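Local coordinates for o-succinylbenzoate synthase (PDB 2OZT), which dehydrates the cyclohexadiene carboxylate SHCHC to 2-succinylbenzoate, a metal-dependent step of phylloquinone biosynthesis, at residues Ile110-Ala120 with Gln132-Met142; Glu147-Leu158 with Trp180-Lys191. All coordinates share one frame; numbering follows the deposited sequence.

Interaction 1: Ile110-Ala120 with Gln132-Met142; sequences ICALLGSGQAA and QTTFKWKVGVM. With PO4 (phosphate ion), chain B.
L114 and W137 sit level with each other on two parallel strands, 112-114 and 134-138. A112 N bonds to T134 O, K136 N returns to A112 O at 2.8 Å, and L114 N goes on to K136 O; the following bond, K138 N to L114 O, is weak at 3.5 Å.

W137 reaches outward from strand 134-138. Its CB lies beside CB of L114, and with CG anti to the backbone N (chi1 179°) the indole leads forward, past L114 to the turn 115-120. The methyl of A120 comes down over one face, its CB 3.7 Å from the centroid of the five-membered ring of W137 in a CH-pi contact, while V139 covers the opposite face. At the ring edge W137 CD1 passes L114 O at 3.4 Å. W137 NE1 comes to 2.9 Å from G115 O, but the N-H is bent to 117°, a weak bond. CZ2 lies beside G117 O, and the indole packs on helix 144-157.

At the other end Q132 NE2 reaches I110 O at 3.1 Å, straight along its N-H (167°) but from above the carbonyl plane. A water that also bonds to T133 N gives I110 O a second donor.

On the face opposite A112, L114, F135 and W137, L113 and K136 run side by side, CD2 of L113 3.7 Å from CE of K136, before NZ of K136 makes a salt bridge with the magnesium ligand D167. K138, the predicted proton donor, follows two residues later. This is the first beta-alpha-beta unit of the enolase-superfamily barrel, with its Lys-X-Lys motif on the second strand.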
loop_
_atom_site.group_PDB
_atom_site.type_symbol
_atom_site.label_atom_id
_atom_site.label_comp_id
_atom_site.label_asym_id
_atom_site.label_seq_id
_atom_site.Cartn_x
_atom_site.Cartn_y
_atom_site.Cartn_z
ATOM N N ILE A 110 4.990 -6.277 -10.655
ATOM C CA ILE A 110 3.828 -5.501 -10.219
ATOM C C ILE A 110 2.568 -6.342 -10.384
ATOM O O ILE A 110 2.418 -7.023 -11.392
ATOM C CB ILE A 110 3.650 -4.234 -11.091
ATOM C CG1 ILE A 110 4.907 -3.357 -11.065
ATOM C CG2 ILE A 110 2.403 -3.419 -10.657
ATOM C CD1 ILE A 110 5.232 -2.814 -9.663
ATOM N N CYS A 111 1.676 -6.301 -9.403
ATOM C CA CYS A 111 0.395 -7.053 -9.489
ATOM C C CYS A 111 -0.580 -6.311 -10.369
ATOM O O CYS A 111 -0.760 -5.088 -10.244
ATOM C CB CYS A 111 -0.151 -7.162 -8.075
ATOM S SG CYS A 111 -1.705 -8.023 -7.971
ATOM N N ALA A 112 -1.216 -7.043 -11.280
ATOM C CA ALA A 112 -2.191 -6.444 -12.186
ATOM C C ALA A 112 -3.587 -6.574 -11.573
ATOM O O ALA A 112 -3.937 -7.613 -11.022
ATOM C CB ALA A 112 -2.140 -7.154 -13.541
ATOM N N LEU A 113 -4.394 -5.538 -11.706
ATOM C CA LEU A 113 -5.769 -5.575 -11.191
ATOM C C LEU A 113 -6.723 -6.129 -12.230
ATOM O O LEU A 113 -6.570 -5.916 -13.434
ATOM C CB LEU A 113 -6.213 -4.165 -10.746
ATOM C CG LEU A 113 -5.326 -3.530 -9.681
ATOM C CD1 LEU A 113 -5.898 -2.166 -9.270
ATOM C CD2 LEU A 113 -5.132 -4.421 -8.443
ATOM N N LEU A 114 -7.743 -6.819 -11.727
ATOM C CA LEU A 114 -8.870 -7.304 -12.512
ATOM C C LEU A 114 -10.163 -6.790 -11.887
ATOM O O LEU A 114 -10.378 -6.881 -10.669
ATOM C CB LEU A 114 -8.888 -8.825 -12.535
ATOM C CG LEU A 114 -7.627 -9.525 -13.052
ATOM C CD1 LEU A 114 -7.723 -11.043 -12.868
ATOM C CD2 LEU A 114 -7.521 -9.203 -14.537
ATOM N N GLY A 115 -10.986 -6.198 -12.742
ATOM C CA GLY A 115 -12.209 -5.567 -12.237
ATOM C C GLY A 115 -13.238 -6.588 -11.777
ATOM O O GLY A 115 -13.178 -7.760 -12.130
ATOM N N SER A 116 -14.185 -6.111 -10.980
ATOM C CA SER A 116 -15.199 -7.014 -10.455
ATOM C C SER A 116 -16.017 -7.645 -11.560
ATOM O O SER A 116 -16.177 -7.092 -12.658
ATOM C CB SER A 116 -16.128 -6.287 -9.485
ATOM O OG SER A 116 -16.818 -5.239 -10.133
ATOM N N GLY A 117 -16.560 -8.804 -11.264
ATOM C CA GLY A 117 -17.410 -9.496 -12.217
ATOM C C GLY A 117 -16.720 -10.127 -13.386
ATOM O O GLY A 117 -15.517 -10.398 -13.351
ATOM N N GLN A 118 -17.488 -10.330 -14.450
ATOM C CA GLN A 118 -17.059 -11.084 -15.594
ATOM C C GLN A 118 -15.901 -10.405 -16.322
ATOM O O GLN A 118 -15.204 -11.061 -17.116
ATOM C CB GLN A 118 -18.248 -11.224 -16.550
ATOM C CG GLN A 118 -18.626 -12.626 -16.826
ATOM C CD GLN A 118 -19.985 -12.728 -17.496
ATOM O OE1 GLN A 118 -21.010 -12.286 -16.951
ATOM N NE2 GLN A 118 -20.004 -13.319 -18.677
ATOM N N ALA A 119 -15.704 -9.121 -16.021
ATOM C CA ALA A 119 -14.586 -8.298 -16.567
ATOM C C ALA A 119 -13.258 -8.998 -16.393
ATOM O O ALA A 119 -12.360 -8.908 -17.263
ATOM C CB ALA A 119 -14.528 -6.963 -15.896
ATOM N N ALA A 120 -13.093 -9.674 -15.264
ATOM C CA ALA A 120 -11.845 -10.369 -14.983
ATOM C C ALA A 120 -11.423 -11.282 -16.127
ATOM O O ALA A 120 -10.227 -11.457 -16.372
ATOM C CB ALA A 120 -11.939 -11.143 -13.693
ATOM N N GLN A 132 3.109 -9.188 -16.576
ATOM C CA GLN A 132 2.557 -9.306 -15.198
ATOM C C GLN A 132 1.916 -10.664 -15.028
ATOM O O GLN A 132 1.091 -11.047 -15.843
ATOM C CB GLN A 132 1.565 -8.183 -14.947
ATOM C CG GLN A 132 2.220 -6.809 -15.012
ATOM C CD GLN A 132 1.205 -5.749 -14.861
ATOM O OE1 GLN A 132 0.591 -5.289 -15.841
ATOM N NE2 GLN A 132 1.005 -5.333 -13.632
ATOM N N THR A 133 2.270 -11.361 -13.953
ATOM C CA THR A 133 1.869 -12.758 -13.780
ATOM C C THR A 133 1.114 -12.967 -12.478
ATOM O O THR A 133 0.621 -14.071 -12.231
ATOM C CB THR A 133 3.077 -13.723 -13.877
ATOM O OG1 THR A 133 4.045 -13.346 -12.904
ATOM C CG2 THR A 133 3.653 -13.681 -15.291
ATOM N N THR A 134 1.001 -11.912 -11.661
ATOM C CA THR A 134 0.185 -11.967 -10.432
ATOM C C THR A 134 -0.915 -10.962 -10.597
ATOM O O THR A 134 -0.698 -9.858 -11.133
ATOM C CB THR A 134 1.029 -11.570 -9.212
ATOM O OG1 THR A 134 2.071 -12.549 -9.064
ATOM C CG2 THR A 134 0.207 -11.539 -7.939
ATOM N N PHE A 135 -2.122 -11.361 -10.176
ATOM C CA PHE A 135 -3.332 -10.577 -10.378
ATOM C C PHE A 135 -4.082 -10.429 -9.074
ATOM O O PHE A 135 -3.971 -11.299 -8.212
ATOM C CB PHE A 135 -4.263 -11.328 -11.362
ATOM C CG PHE A 135 -3.646 -11.483 -12.726
ATOM C CD1 PHE A 135 -3.805 -10.502 -13.674
ATOM C CD2 PHE A 135 -2.864 -12.584 -13.012
ATOM C CE1 PHE A 135 -3.204 -10.614 -14.930
ATOM C CE2 PHE A 135 -2.261 -12.716 -14.283
ATOM C CZ PHE A 135 -2.405 -11.698 -15.221
ATOM N N LYS A 136 -4.857 -9.363 -8.972
ATOM C CA LYS A 136 -5.774 -9.213 -7.813
ATOM C C LYS A 136 -7.139 -8.887 -8.347
ATOM O O LYS A 136 -7.296 -7.920 -9.093
ATOM C CB LYS A 136 -5.304 -8.088 -6.877
ATOM C CG LYS A 136 -6.232 -7.982 -5.612
ATOM C CD LYS A 136 -5.699 -6.972 -4.571
ATOM C CE LYS A 136 -5.929 -5.546 -5.002
ATOM N NZ LYS A 136 -5.856 -4.517 -3.901
ATOM N N TRP A 137 -8.121 -9.732 -8.012
ATOM C CA TRP A 137 -9.489 -9.559 -8.507
ATOM C C TRP A 137 -10.399 -9.180 -7.345
ATOM O O TRP A 137 -10.309 -9.769 -6.260
ATOM C CB TRP A 137 -9.963 -10.890 -9.112
ATOM C CG TRP A 137 -11.393 -10.882 -9.656
ATOM C CD1 TRP A 137 -11.988 -9.889 -10.381
ATOM C CD2 TRP A 137 -12.356 -11.924 -9.512
ATOM N NE1 TRP A 137 -13.293 -10.250 -10.685
ATOM C CE2 TRP A 137 -13.539 -11.485 -10.152
ATOM C CE3 TRP A 137 -12.344 -13.185 -8.889
ATOM C CZ2 TRP A 137 -14.709 -12.276 -10.214
ATOM C CZ3 TRP A 137 -13.527 -13.964 -8.935
ATOM C CH2 TRP A 137 -14.689 -13.496 -9.599
ATOM N N LYS A 138 -11.254 -8.195 -7.576
ATOM C CA LYS A 138 -12.206 -7.720 -6.576
ATOM C C LYS A 138 -13.373 -8.667 -6.477
ATOM O O LYS A 138 -14.000 -9.000 -7.495
ATOM C CB LYS A 138 -12.692 -6.321 -6.990
ATOM C CG LYS A 138 -13.463 -5.576 -5.929
ATOM C CD LYS A 138 -13.868 -4.197 -6.436
ATOM C CE LYS A 138 -14.376 -3.335 -5.299
ATOM N NZ LYS A 138 -14.687 -1.969 -5.850
ATOM N N VAL A 139 -13.623 -9.118 -5.240
ATOM C CA VAL A 139 -14.776 -9.977 -4.929
ATOM C C VAL A 139 -15.630 -9.336 -3.834
ATOM O O VAL A 139 -15.309 -8.276 -3.271
ATOM C CB VAL A 139 -14.363 -11.411 -4.561
ATOM C CG1 VAL A 139 -13.658 -12.086 -5.716
ATOM C CG2 VAL A 139 -13.399 -11.388 -3.356
ATOM N N GLY A 140 -16.767 -9.977 -3.563
ATOM C CA GLY A 140 -17.748 -9.376 -2.643
ATOM C C GLY A 140 -18.630 -8.322 -3.277
ATOM O O GLY A 140 -19.276 -7.544 -2.545
ATOM N N VAL A 141 -18.668 -8.297 -4.613
ATOM C CA VAL A 141 -19.490 -7.324 -5.359
ATOM C C VAL A 141 -20.765 -7.974 -5.875
ATOM O O VAL A 141 -21.840 -7.376 -5.754
ATOM C CB VAL A 141 -18.676 -6.731 -6.536
ATOM C CG1 VAL A 141 -19.557 -5.849 -7.448
ATOM C CG2 VAL A 141 -17.473 -5.934 -6.015
HETATM N N MSE A 142 -20.632 -9.146 -6.495
HETATM C CA MSE A 142 -21.806 -9.907 -6.974
HETATM C C MSE A 142 -22.112 -10.974 -5.934
HETATM O O MSE A 142 -21.459 -11.029 -4.895
HETATM C CB MSE A 142 -21.520 -10.562 -8.323
HETATM C CG MSE A 142 -20.946 -9.608 -9.374
HETATM SE SE MSE A 142 -20.756 -10.516 -11.023
HETATM C CE MSE A 142 -20.093 -12.205 -10.406
HETATM P P PO4 B . 3.647 -13.259 -5.866
HETATM O O1 PO4 B . 4.157 -12.259 -6.856
HETATM O O2 PO4 B . 2.909 -12.474 -4.837
HETATM O O3 PO4 B . 2.677 -14.189 -6.597
HETATM O O4 PO4 B . 4.581 -14.194 -5.120
HETATM O O HOH W 1 3.531 -9.581 -11.946
HETATM O O HOH W 2 -16.766 -2.552 -8.177
HETATM O O HOH W 3 -16.460 -9.569 -8.508
#

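Interaction 2: Glu147-Leu158 with Trp180-Lys191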
loop_
_atom_site.group_PDB
_atom_site.type_symbol
_atom_site.label_atom_id
_atom_site.label_comp_id
_atom_site.label_asym_id
_atom_site.label_seq_id
_atom_site.Cartn_x
_atom_site.Cartn_y
_atom_site.Cartn_z
ATOM N N GLU A 147 -19.714 -15.097 -8.437
ATOM C CA GLU A 147 -18.255 -14.919 -8.406
ATOM C C GLU A 147 -17.520 -16.246 -8.443
ATOM O O GLU A 147 -16.468 -16.360 -9.060
ATOM C CB GLU A 147 -17.840 -14.040 -7.209
ATOM C CG GLU A 147 -18.295 -12.608 -7.428
ATOM C CD GLU A 147 -17.965 -11.652 -6.284
ATOM O OE1 GLU A 147 -17.621 -12.163 -5.192
ATOM O OE2 GLU A 147 -18.115 -10.428 -6.497
ATOM N N GLN A 148 -18.074 -17.289 -7.807
ATOM C CA GLN A 148 -17.446 -18.578 -7.833
ATOM C C GLN A 148 -17.449 -19.181 -9.242
ATOM O O GLN A 148 -16.506 -19.815 -9.652
ATOM C CB GLN A 148 -18.081 -19.511 -6.789
ATOM C CG GLN A 148 -17.604 -19.153 -5.394
ATOM C CD GLN A 148 -18.528 -19.603 -4.269
ATOM O OE1 GLN A 148 -19.488 -20.333 -4.489
ATOM N NE2 GLN A 148 -18.221 -19.164 -3.042
ATOM N N ALA A 149 -18.527 -18.954 -9.985
ATOM C CA ALA A 149 -18.573 -19.412 -11.375
ATOM C C ALA A 149 -17.573 -18.715 -12.275
ATOM O O ALA A 149 -16.877 -19.370 -13.063
ATOM C CB ALA A 149 -19.986 -19.304 -11.925
ATOM N N ILE A 150 -17.424 -17.396 -12.066
ATOM C CA ILE A 150 -16.398 -16.621 -12.793
ATOM C C ILE A 150 -15.019 -17.124 -12.374
ATOM O O ILE A 150 -14.125 -17.324 -13.213
ATOM C CB ILE A 150 -16.536 -15.139 -12.535
ATOM C CG1 ILE A 150 -17.872 -14.625 -13.095
ATOM C CG2 ILE A 150 -15.363 -14.389 -13.187
ATOM C CD1 ILE A 150 -18.269 -13.298 -12.532
ATOM N N LEU A 151 -14.845 -17.336 -11.071
ATOM C CA LEU A 151 -13.540 -17.758 -10.578
ATOM C C LEU A 151 -13.101 -19.098 -11.183
ATOM O O LEU A 151 -11.946 -19.291 -11.577
ATOM C CB LEU A 151 -13.567 -17.847 -9.039
ATOM C CG LEU A 151 -12.219 -18.197 -8.402
ATOM C CD1 LEU A 151 -11.010 -17.336 -8.878
ATOM C CD2 LEU A 151 -12.313 -18.079 -6.901
ATOM N N LYS A 152 -14.053 -20.033 -11.262
ATOM C CA LYS A 152 -13.791 -21.317 -11.887
ATOM C C LYS A 152 -13.277 -21.129 -13.343
ATOM O O LYS A 152 -12.285 -21.759 -13.751
ATOM C CB LYS A 152 -15.066 -22.195 -11.826
ATOM C CG LYS A 152 -14.896 -23.559 -12.453
ATOM C CD LYS A 152 -16.100 -24.448 -12.056
ATOM C CE LYS A 152 -16.177 -25.710 -12.907
ATOM N NZ LYS A 152 -14.995 -26.581 -12.700
ATOM N N ALA A 153 -13.937 -20.261 -14.098
ATOM C CA ALA A 153 -13.537 -19.982 -15.486
ATOM C C ALA A 153 -12.176 -19.261 -15.540
ATOM O O ALA A 153 -11.342 -19.545 -16.413
ATOM C CB ALA A 153 -14.604 -19.149 -16.161
ATOM N N LEU A 154 -11.968 -18.331 -14.599
ATOM C CA LEU A 154 -10.716 -17.556 -14.567
ATOM C C LEU A 154 -9.551 -18.459 -14.269
ATOM O O LEU A 154 -8.485 -18.360 -14.916
ATOM C CB LEU A 154 -10.876 -16.434 -13.538
ATOM C CG LEU A 154 -9.644 -15.546 -13.324
ATOM C CD1 LEU A 154 -9.226 -14.802 -14.625
ATOM C CD2 LEU A 154 -9.912 -14.562 -12.186
ATOM N N LEU A 155 -9.721 -19.369 -13.305
ATOM C CA LEU A 155 -8.627 -20.263 -12.975
ATOM C C LEU A 155 -8.302 -21.215 -14.109
ATOM O O LEU A 155 -7.133 -21.540 -14.321
ATOM C CB LEU A 155 -8.930 -21.059 -11.720
ATOM C CG LEU A 155 -8.993 -20.294 -10.411
ATOM C CD1 LEU A 155 -9.512 -21.203 -9.327
ATOM C CD2 LEU A 155 -7.592 -19.762 -10.079
ATOM N N ALA A 156 -9.336 -21.655 -14.828
ATOM C CA ALA A 156 -9.116 -22.486 -16.018
ATOM C C ALA A 156 -8.401 -21.769 -17.154
ATOM O O ALA A 156 -7.609 -22.386 -17.885
ATOM C CB ALA A 156 -10.441 -23.041 -16.489
ATOM N N ALA A 157 -8.679 -20.476 -17.316
ATOM C CA ALA A 157 -8.113 -19.667 -18.395
ATOM C C ALA A 157 -6.689 -19.133 -18.142
ATOM O O ALA A 157 -5.919 -18.978 -19.073
ATOM C CB ALA A 157 -9.030 -18.520 -18.674
ATOM N N LEU A 158 -6.356 -18.825 -16.888
ATOM C CA LEU A 158 -5.039 -18.222 -16.607
ATOM C C LEU A 158 -3.924 -19.170 -16.998
ATOM O O LEU A 158 -4.024 -20.378 -16.800
ATOM C CB LEU A 158 -4.917 -17.851 -15.123
ATOM C CG LEU A 158 -5.710 -16.617 -14.681
ATOM C CD1 LEU A 158 -5.716 -16.548 -13.154
ATOM C CD2 LEU A 158 -5.042 -15.376 -15.222
ATOM N N TRP A 180 -17.274 -19.168 1.566
ATOM C CA TRP A 180 -16.221 -18.966 0.576
ATOM C C TRP A 180 -14.966 -19.775 0.848
ATOM O O TRP A 180 -14.398 -20.398 -0.055
ATOM C CB TRP A 180 -15.841 -17.489 0.540
ATOM C CG TRP A 180 -16.387 -16.720 -0.637
ATOM C CD1 TRP A 180 -17.392 -15.808 -0.620
ATOM C CD2 TRP A 180 -15.891 -16.759 -1.974
ATOM N NE1 TRP A 180 -17.566 -15.264 -1.891
ATOM C CE2 TRP A 180 -16.649 -15.837 -2.731
ATOM C CE3 TRP A 180 -14.857 -17.461 -2.596
ATOM C CZ2 TRP A 180 -16.405 -15.619 -4.119
ATOM C CZ3 TRP A 180 -14.643 -17.268 -3.967
ATOM C CH2 TRP A 180 -15.384 -16.331 -4.691
ATOM N N PHE A 181 -14.539 -19.820 2.106
ATOM C CA PHE A 181 -13.356 -20.596 2.402
ATOM C C PHE A 181 -13.577 -22.092 2.220
ATOM O O PHE A 181 -12.663 -22.794 1.834
ATOM C CB PHE A 181 -12.782 -20.244 3.779
ATOM C CG PHE A 181 -12.046 -18.922 3.772
ATOM C CD1 PHE A 181 -10.861 -18.806 3.058
ATOM C CD2 PHE A 181 -12.541 -17.822 4.444
ATOM C CE1 PHE A 181 -10.187 -17.580 3.003
ATOM C CE2 PHE A 181 -11.881 -16.609 4.399
ATOM C CZ PHE A 181 -10.712 -16.487 3.663
ATOM N N ALA A 182 -14.804 -22.532 2.466
ATOM C CA ALA A 182 -15.141 -23.973 2.274
ATOM C C ALA A 182 -15.131 -24.272 0.775
ATOM O O ALA A 182 -14.579 -25.303 0.344
ATOM C CB ALA A 182 -16.468 -24.292 2.885
ATOM N N TRP A 183 -15.688 -23.365 -0.033
ATOM C CA TRP A 183 -15.637 -23.511 -1.493
ATOM C C TRP A 183 -14.205 -23.541 -1.996
ATOM O O TRP A 183 -13.837 -24.356 -2.855
ATOM C CB TRP A 183 -16.379 -22.367 -2.185
ATOM C CG TRP A 183 -16.544 -22.563 -3.684
ATOM C CD1 TRP A 183 -17.623 -23.111 -4.310
ATOM C CD2 TRP A 183 -15.632 -22.179 -4.718
ATOM N NE1 TRP A 183 -17.444 -23.089 -5.672
ATOM C CE2 TRP A 183 -16.223 -22.541 -5.954
ATOM C CE3 TRP A 183 -14.374 -21.574 -4.729
ATOM C CZ2 TRP A 183 -15.593 -22.334 -7.178
ATOM C CZ3 TRP A 183 -13.741 -21.351 -5.965
ATOM C CH2 TRP A 183 -14.361 -21.726 -7.173
ATOM N N LEU A 184 -13.366 -22.654 -1.460
ATOM C CA LEU A 184 -11.984 -22.583 -1.920
ATOM C C LEU A 184 -11.203 -23.849 -1.559
ATOM O O LEU A 184 -10.320 -24.278 -2.299
ATOM C CB LEU A 184 -11.281 -21.327 -1.372
ATOM C CG LEU A 184 -11.679 -20.010 -2.040
ATOM C CD1 LEU A 184 -11.239 -18.826 -1.183
ATOM C CD2 LEU A 184 -11.074 -19.848 -3.455
ATOM N N ASP A 185 -11.528 -24.432 -0.416
ATOM C CA ASP A 185 -10.926 -25.719 -0.054
ATOM C C ASP A 185 -11.276 -26.803 -1.081
ATOM O O ASP A 185 -10.415 -27.600 -1.471
ATOM C CB ASP A 185 -11.339 -26.137 1.347
ATOM C CG ASP A 185 -10.619 -27.372 1.797
ATOM O OD1 ASP A 185 -9.381 -27.301 1.964
ATOM O OD2 ASP A 185 -11.295 -28.419 1.936
ATOM N N ARG A 186 -12.522 -26.830 -1.534
ATOM C CA ARG A 186 -12.945 -27.827 -2.520
ATOM C C ARG A 186 -12.467 -27.553 -3.954
ATOM O O ARG A 186 -12.182 -28.499 -4.703
ATOM C CB ARG A 186 -14.474 -27.942 -2.547
ATOM C CG ARG A 186 -15.128 -28.243 -1.203
ATOM C CD ARG A 186 -16.604 -28.602 -1.362
ATOM N NE ARG A 186 -17.409 -27.487 -1.869
ATOM C CZ ARG A 186 -18.068 -26.627 -1.102
ATOM N NH1 ARG A 186 -18.024 -26.742 0.220
ATOM N NH2 ARG A 186 -18.763 -25.646 -1.654
ATOM N N HIS A 187 -12.416 -26.279 -4.344
ATOM C CA HIS A 187 -12.328 -25.881 -5.759
ATOM C C HIS A 187 -11.150 -24.967 -6.081
ATOM O O HIS A 187 -10.901 -24.611 -7.249
ATOM C CB HIS A 187 -13.618 -25.174 -6.171
ATOM C CG HIS A 187 -14.839 -26.022 -6.022
ATOM N ND1 HIS A 187 -15.056 -27.145 -6.792
ATOM C CD2 HIS A 187 -15.903 -25.921 -5.194
ATOM C CE1 HIS A 187 -16.198 -27.706 -6.436
ATOM N NE2 HIS A 187 -16.734 -26.982 -5.470
ATOM N N GLY A 188 -10.464 -24.546 -5.034
ATOM C CA GLY A 188 -9.281 -23.748 -5.176
ATOM C C GLY A 188 -8.126 -24.532 -5.759
ATOM O O GLY A 188 -8.212 -25.721 -6.062
ATOM N N ASN A 189 -7.005 -23.855 -5.843
ATOM C CA ASN A 189 -6.085 -24.119 -6.883
ATOM C C ASN A 189 -4.760 -23.519 -6.441
ATOM O O ASN A 189 -4.747 -22.511 -5.747
ATOM C CB ASN A 189 -6.653 -23.364 -8.086
ATOM C CG ASN A 189 -5.884 -23.596 -9.340
ATOM O OD1 ASN A 189 -4.715 -23.254 -9.420
ATOM N ND2 ASN A 189 -6.549 -24.159 -10.355
ATOM N N GLY A 190 -3.656 -24.121 -6.871
ATOM C CA GLY A 190 -2.324 -23.593 -6.571
ATOM C C GLY A 190 -2.125 -22.175 -7.056
ATOM O O GLY A 190 -1.185 -21.499 -6.623
ATOM N N LYS A 191 -3.015 -21.716 -7.938
ATOM C CA LYS A 191 -2.984 -20.329 -8.426
ATOM C C LYS A 191 -3.516 -19.318 -7.393
ATOM O O LYS A 191 -3.131 -18.159 -7.458
ATOM C CB LYS A 191 -3.725 -20.165 -9.772
ATOM C CG LYS A 191 -3.130 -20.966 -10.956
ATOM C CD LYS A 191 -3.952 -20.783 -12.250
ATOM C CE LYS A 191 -3.297 -21.563 -13.437
ATOM N NZ LYS A 191 -4.297 -22.024 -14.474
HETATM O O HOH W 4 -18.804 -12.769 -2.738
HETATM O O HOH W 5 -13.655 -26.445 -9.624
#
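W180 starts the contact between two neighbouring outer helices of the TIM-type barrel, 144-157 and 174-187, which run 26° apart. Q148 points NE2 down onto the face of W180, 3.5 Å from CD2, its amide steeply inclined to the ring. E147 CB and L151 CD2 meet the indole at its edge, and a water joins W180 NE1 to OE1 of E147, whose carboxylate also takes the backbone N of M142.

One turn on, W183 takes the same Q148 flat: the amide is stacked 11° from the ring plane, and Q148 CG lies 3.7 Å from the centroid of the five-membered ring of W183. CG of W183 is anti to the backbone N (chi1 -171°), which sends the indole across to helix 144-157, where CZ3 touches L151 CD2. An alanine here would remove that surface, and the Q148 amide would probably be free to turn, with L151 losing one of its aromatic neighbours.

Past the helix end, N189 closes an Asx turn through OD1 and K191 N, while its CB meets L155 CD1. K191 stretches alongside L155, and its NZ grips two carbonyls, L155 O in the last turn of helix 144-157 and L158 O just past it, each at 2.9 Å.

In the fold
Interactions 1 and 2 are successive layers of one barrel. The first joins two inner strands by backbone bonds and carries K136 to the metal ligands and K138, the predicted proton donor, into the active site; the second, farther from the chain's centre, joins two outer helices through stacked flat groups and one lysine, away from the metal; both are partly buried. Strand 134-138 is followed, after a short loop, by helix 144-157, so the two contacts share a beta-alpha element. W137 packs against I150 and L151 of that helix, and L151 carries the packing to the tryptophans of 180-191. E147 ties the connection together: its carboxylate accepts from the backbone N of G140, V141 and M142, in the loop after K138.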